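Local atomic coordinates of sister chromatid cohesion protein (Chaetomium thermophilum, PDB entry 5T8V), a protein that probably loads cohesin onto chromatin, the piece described here being the HEAT-repeat C-terminal part of the loader Scc2. Residues A[106-109]-A[115-118]; A[171-176]-A[180-185]. All blocks are in the same frame, centred on the assembly; numbering follows the deposited sequence.

Contact 1 (A[106-109]-A[115-118]); sequences TSWG and QWLE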
# COMPACT_ATOMS: atom_id res chain seq x y z
N THR A 106 51.26 -0.37 -24.65
CA THR A 106 50.19 -0.46 -25.64
C THR A 106 50.63 0.12 -26.98
O THR A 106 50.17 -0.34 -28.03
CB THR A 106 48.95 0.26 -25.14
OG1 THR A 106 49.26 1.63 -24.87
CG2 THR A 106 48.43 -0.40 -23.87
N SER A 107 51.50 1.13 -26.97
CA SER A 107 51.98 1.72 -28.21
C SER A 107 52.79 0.75 -29.05
O SER A 107 52.90 0.95 -30.27
CB SER A 107 52.83 2.95 -27.90
OG SER A 107 53.44 3.45 -29.07
N TRP A 108 53.34 -0.30 -28.45
CA TRP A 108 54.25 -1.21 -29.15
C TRP A 108 53.65 -1.74 -30.44
O TRP A 108 52.43 -1.81 -30.60
CB TRP A 108 54.63 -2.38 -28.23
CG TRP A 108 55.79 -2.10 -27.32
CD1 TRP A 108 56.48 -0.92 -27.20
CD2 TRP A 108 56.40 -3.01 -26.40
NE1 TRP A 108 57.48 -1.05 -26.27
CE2 TRP A 108 57.45 -2.33 -25.77
CE3 TRP A 108 56.16 -4.35 -26.06
CZ2 TRP A 108 58.26 -2.93 -24.81
CZ3 TRP A 108 56.96 -4.94 -25.11
CH2 TRP A 108 58.00 -4.23 -24.49
N GLY A 109 54.52 -2.12 -31.38
CA GLY A 109 54.12 -2.74 -32.61
C GLY A 109 54.49 -4.21 -32.66
O GLY A 109 54.98 -4.80 -31.69
N GLN A 115 61.54 -8.11 -29.81
CA GLN A 115 62.62 -7.73 -28.91
C GLN A 115 62.23 -7.99 -27.46
O GLN A 115 63.11 -8.26 -26.62
CB GLN A 115 62.95 -6.25 -29.11
CG GLN A 115 63.90 -5.66 -28.08
CD GLN A 115 64.34 -4.25 -28.43
OE1 GLN A 115 64.71 -3.98 -29.58
NE2 GLN A 115 64.29 -3.35 -27.46
N TRP A 116 60.94 -7.94 -27.14
CA TRP A 116 60.48 -8.24 -25.79
C TRP A 116 60.59 -9.73 -25.49
O TRP A 116 60.94 -10.12 -24.37
CB TRP A 116 59.04 -7.76 -25.61
CG TRP A 116 58.46 -8.02 -24.26
CD1 TRP A 116 58.74 -7.35 -23.11
CD2 TRP A 116 57.48 -9.01 -23.92
NE1 TRP A 116 58.00 -7.86 -22.07
CE2 TRP A 116 57.22 -8.89 -22.54
CE3 TRP A 116 56.81 -9.99 -24.65
CZ2 TRP A 116 56.32 -9.71 -21.88
CZ3 TRP A 116 55.91 -10.81 -23.98
CH2 TRP A 116 55.67 -10.66 -22.61
N LEU A 117 60.31 -10.58 -26.49
CA LEU A 117 60.31 -12.02 -26.29
C LEU A 117 61.70 -12.57 -25.98
O LEU A 117 61.81 -13.71 -25.52
CB LEU A 117 59.76 -12.71 -27.54
CG LEU A 117 58.23 -12.71 -27.67
CD1 LEU A 117 57.82 -12.80 -29.12
CD2 LEU A 117 57.65 -13.86 -26.88
N GLU A 118 62.76 -11.80 -26.23
CA GLU A 118 64.10 -12.27 -25.94
C GLU A 118 64.46 -12.16 -24.46
O GLU A 118 65.44 -12.77 -24.03
CB GLU A 118 65.11 -11.49 -26.78
CG GLU A 118 64.84 -11.57 -28.28
CD GLU A 118 65.95 -10.97 -29.11
OE1 GLU A 118 65.73 -10.74 -30.32
OE2 GLU A 118 67.05 -10.73 -28.57

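Contact 2 (A[171-176]-A[180-185]); sequences AELRNT and EELFKA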
# COMPACT_ATOMS: atom_id res chain seq x y z
N ALA A 171 45.79 -8.38 -19.60
CA ALA A 171 44.37 -8.61 -19.36
C ALA A 171 43.52 -7.51 -19.99
O ALA A 171 42.45 -7.79 -20.55
CB ALA A 171 44.11 -8.70 -17.86
N GLU A 172 43.98 -6.26 -19.91
CA GLU A 172 43.19 -5.13 -20.38
C GLU A 172 43.28 -4.93 -21.89
O GLU A 172 42.41 -4.24 -22.46
CB GLU A 172 43.63 -3.85 -19.68
CG GLU A 172 43.46 -3.89 -18.17
CD GLU A 172 43.74 -2.55 -17.51
OE1 GLU A 172 43.98 -1.57 -18.25
OE2 GLU A 172 43.71 -2.48 -16.26
N LEU A 173 44.28 -5.49 -22.55
CA LEU A 173 44.49 -5.23 -23.97
C LEU A 173 43.35 -5.79 -24.80
O LEU A 173 42.97 -6.96 -24.65
CB LEU A 173 45.82 -5.83 -24.43
CG LEU A 173 46.25 -5.41 -25.84
CD1 LEU A 173 46.74 -3.97 -25.83
CD2 LEU A 173 47.32 -6.35 -26.37
N ARG A 174 42.80 -4.97 -25.69
CA ARG A 174 41.70 -5.35 -26.56
C ARG A 174 42.12 -5.20 -28.01
O ARG A 174 43.21 -4.71 -28.33
CB ARG A 174 40.46 -4.50 -26.27
CG ARG A 174 39.92 -4.66 -24.86
CD ARG A 174 39.37 -6.06 -24.62
NE ARG A 174 38.89 -6.24 -23.25
CZ ARG A 174 39.65 -6.62 -22.23
NH1 ARG A 174 40.94 -6.89 -22.41
NH2 ARG A 174 39.12 -6.75 -21.02
N ASN A 175 41.23 -5.64 -28.90
CA ASN A 175 41.50 -5.63 -30.34
C ASN A 175 40.92 -4.36 -30.96
O ASN A 175 39.99 -4.39 -31.77
CB ASN A 175 40.94 -6.89 -30.98
CG ASN A 175 41.56 -7.19 -32.33
OD1 ASN A 175 41.93 -6.28 -33.07
ND2 ASN A 175 41.69 -8.47 -32.65
N THR A 176 41.50 -3.23 -30.56
CA THR A 176 41.09 -1.92 -31.04
C THR A 176 42.01 -1.48 -32.17
O THR A 176 43.18 -1.86 -32.23
CB THR A 176 41.13 -0.89 -29.91
OG1 THR A 176 40.41 -1.40 -28.77
CG2 THR A 176 40.50 0.43 -30.34
N GLU A 180 45.44 -2.69 -32.33
CA GLU A 180 45.20 -3.92 -33.08
C GLU A 180 46.49 -4.71 -33.28
O GLU A 180 46.57 -5.90 -32.95
CB GLU A 180 44.55 -3.57 -34.42
CG GLU A 180 44.23 -4.74 -35.32
CD GLU A 180 43.71 -4.31 -36.68
OE1 GLU A 180 43.28 -5.18 -37.46
OE2 GLU A 180 43.72 -3.09 -36.96
N GLU A 181 47.51 -4.05 -33.84
CA GLU A 181 48.74 -4.74 -34.21
C GLU A 181 49.35 -5.47 -33.02
O GLU A 181 49.71 -6.64 -33.11
CB GLU A 181 49.73 -3.74 -34.80
CG GLU A 181 50.92 -4.38 -35.51
CD GLU A 181 51.91 -3.35 -36.02
OE1 GLU A 181 51.67 -2.14 -35.82
OE2 GLU A 181 52.92 -3.76 -36.64
N LEU A 182 49.47 -4.77 -31.88
CA LEU A 182 50.03 -5.40 -30.69
C LEU A 182 49.20 -6.60 -30.25
O LEU A 182 49.74 -7.66 -29.91
CB LEU A 182 50.13 -4.37 -29.56
CG LEU A 182 50.56 -4.91 -28.19
CD1 LEU A 182 51.88 -5.67 -28.29
CD2 LEU A 182 50.69 -3.76 -27.20
N PHE A 183 47.87 -6.45 -30.26
CA PHE A 183 47.00 -7.55 -29.88
C PHE A 183 47.28 -8.79 -30.71
O PHE A 183 47.49 -9.89 -30.17
CB PHE A 183 45.53 -7.14 -30.02
CG PHE A 183 44.56 -8.22 -29.64
CD1 PHE A 183 44.25 -9.24 -30.53
CD2 PHE A 183 43.94 -8.22 -28.40
CE1 PHE A 183 43.36 -10.24 -30.19
CE2 PHE A 183 43.04 -9.21 -28.06
CZ PHE A 183 42.75 -10.22 -28.95
N LYS A 184 47.31 -8.65 -32.03
CA LYS A 184 47.53 -9.82 -32.88
C LYS A 184 48.95 -10.35 -32.74
O LYS A 184 49.18 -11.56 -32.84
CB LYS A 184 47.20 -9.48 -34.33
CG LYS A 184 45.85 -8.78 -34.47
CD LYS A 184 45.23 -8.94 -35.85
CE LYS A 184 43.86 -8.27 -35.89
NZ LYS A 184 43.24 -8.30 -37.24
N ALA A 185 49.91 -9.46 -32.47
CA ALA A 185 51.29 -9.88 -32.26
C ALA A 185 51.41 -10.80 -31.05
O ALA A 185 51.96 -11.91 -31.14
CB ALA A 185 52.19 -8.66 -32.11

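Contact 1 (A[106-109]-A[115-118])
The indole of Trp108 meets the indole of Trp116 with the outer corner of its six-membered ring. At that edge, close to the plane of the Trp108 rings, lies CD1 of Trp116, and the shortest approach is from Trp108 CH2 to this carbon, 3.5 Å. The adjoining corner is equally close, with Trp108 CZ3 lying 3.5 Å from Trp116 CG. Seen from Trp116 the approach is slanted: the planes stand at 59°, and the centroids of the Trp108 six-membered ring and the Trp116 five-membered ring are 5.2 Å apart. Trp116 CB also takes part, 3.5 Å from Trp108 CZ3, so that the benzo edge of one indole rests against the root of the other.

The example illustrates how large side chains can join a loop to a helix whose backbones stay well separated: Trp108 CA and Trp116 CA are 10.0 Å apart. Trp108 belongs to the loop between helices 81-96 and 112-117, in the largely helical HEAT-repeat architecture of this Scc2 fragment, and Trp116 sits on the short helix 112-117. Only five residues separate the segments, and Asp112, at the start of that helix, accepts a hydrogen bond from the backbone N of Gly109 through OD1.

Trp116 is buried, and its CG is anti to the backbone N (chi1 180°), which carries the indole out from the helix toward the loop. Its NE1 donates a hydrogen bond to the carbonyl oxygen of Phe102, farther back in the same loop, while Val104 of the loop and Leu196 of helix 190-213 pack on its side chain. Trp108, by contrast, remains partly exposed and makes an apolar contact of modest size, 91 Å² of surface being buried between the segments.

Contact 2 (A[171-176]-A[180-185])
Phe183, Asn175 and Leu173 contribute most of the surface buried where the end of helix 149-172 turns into helix 180-187. This is a loop joining two consecutive helices of the HEAT-repeat fold, and an inverse gamma turn centred on Asn175 helps to bend the chain back.

Phe183 offers one face of its ring to Asn175. The CB of Asn175 stands 4.0 Å from the ring centroid and almost on the ring normal, a CH-pi contact placed nearly over the centre. With CG anti to the backbone N (chi1 -161°), the Asn175 amide extends from there over the rim of the ring, bringing ND2 to 3.4 Å from Phe183 CD1. Amide and ring planes are 32° apart, so the amide leans over the ring without lying flat on it. The carbonyl oxygen of Leu173 lies near the ring plane, at the edge.

Leu173, the first residue past the helix to leave helical geometry, packs its CD2 branch against two consecutive residues of helix 180-187: 3.7 Å from Phe183 CA and 4.0 Å from Leu182 CG. Val244 covers it from a later loop.

The exposed margin is polar. Lys184 carries its CE past the Asn175 amide, and its NZ forms a salt bridge with Glu180 one turn earlier. On the other flank, Arg174 folds back to the end of helix 149-172, and its NH2 reaches the carbonyl oxygen of Glu235; its NH1 donates a nearly straight bond (172°) to Ala171 O, 2.6 Å away and in the guanidinium plane.

Contact 1 closes before contact 2 opens, so the two follow each other in series along the N-terminal portion of the modelled fragment, their centres 12 Å apart. Between them the chain runs through helices 120-136 and 149-172. They nevertheless meet in space: Leu182 of helix 180-187 packs its CD2 on Thr106 O at 3.6 Å and its CB on Trp108 O, also at 3.6 Å. Val113 of helix 112-117 touches Leu182 and Ala185, adding a second link. Two local contacts, each between segments close in the chain, thus become one continuous patch of packing between two connections of the helical array, their centres about 64 Å (contact 1) and 54 Å (contact 2) from the chain's centre.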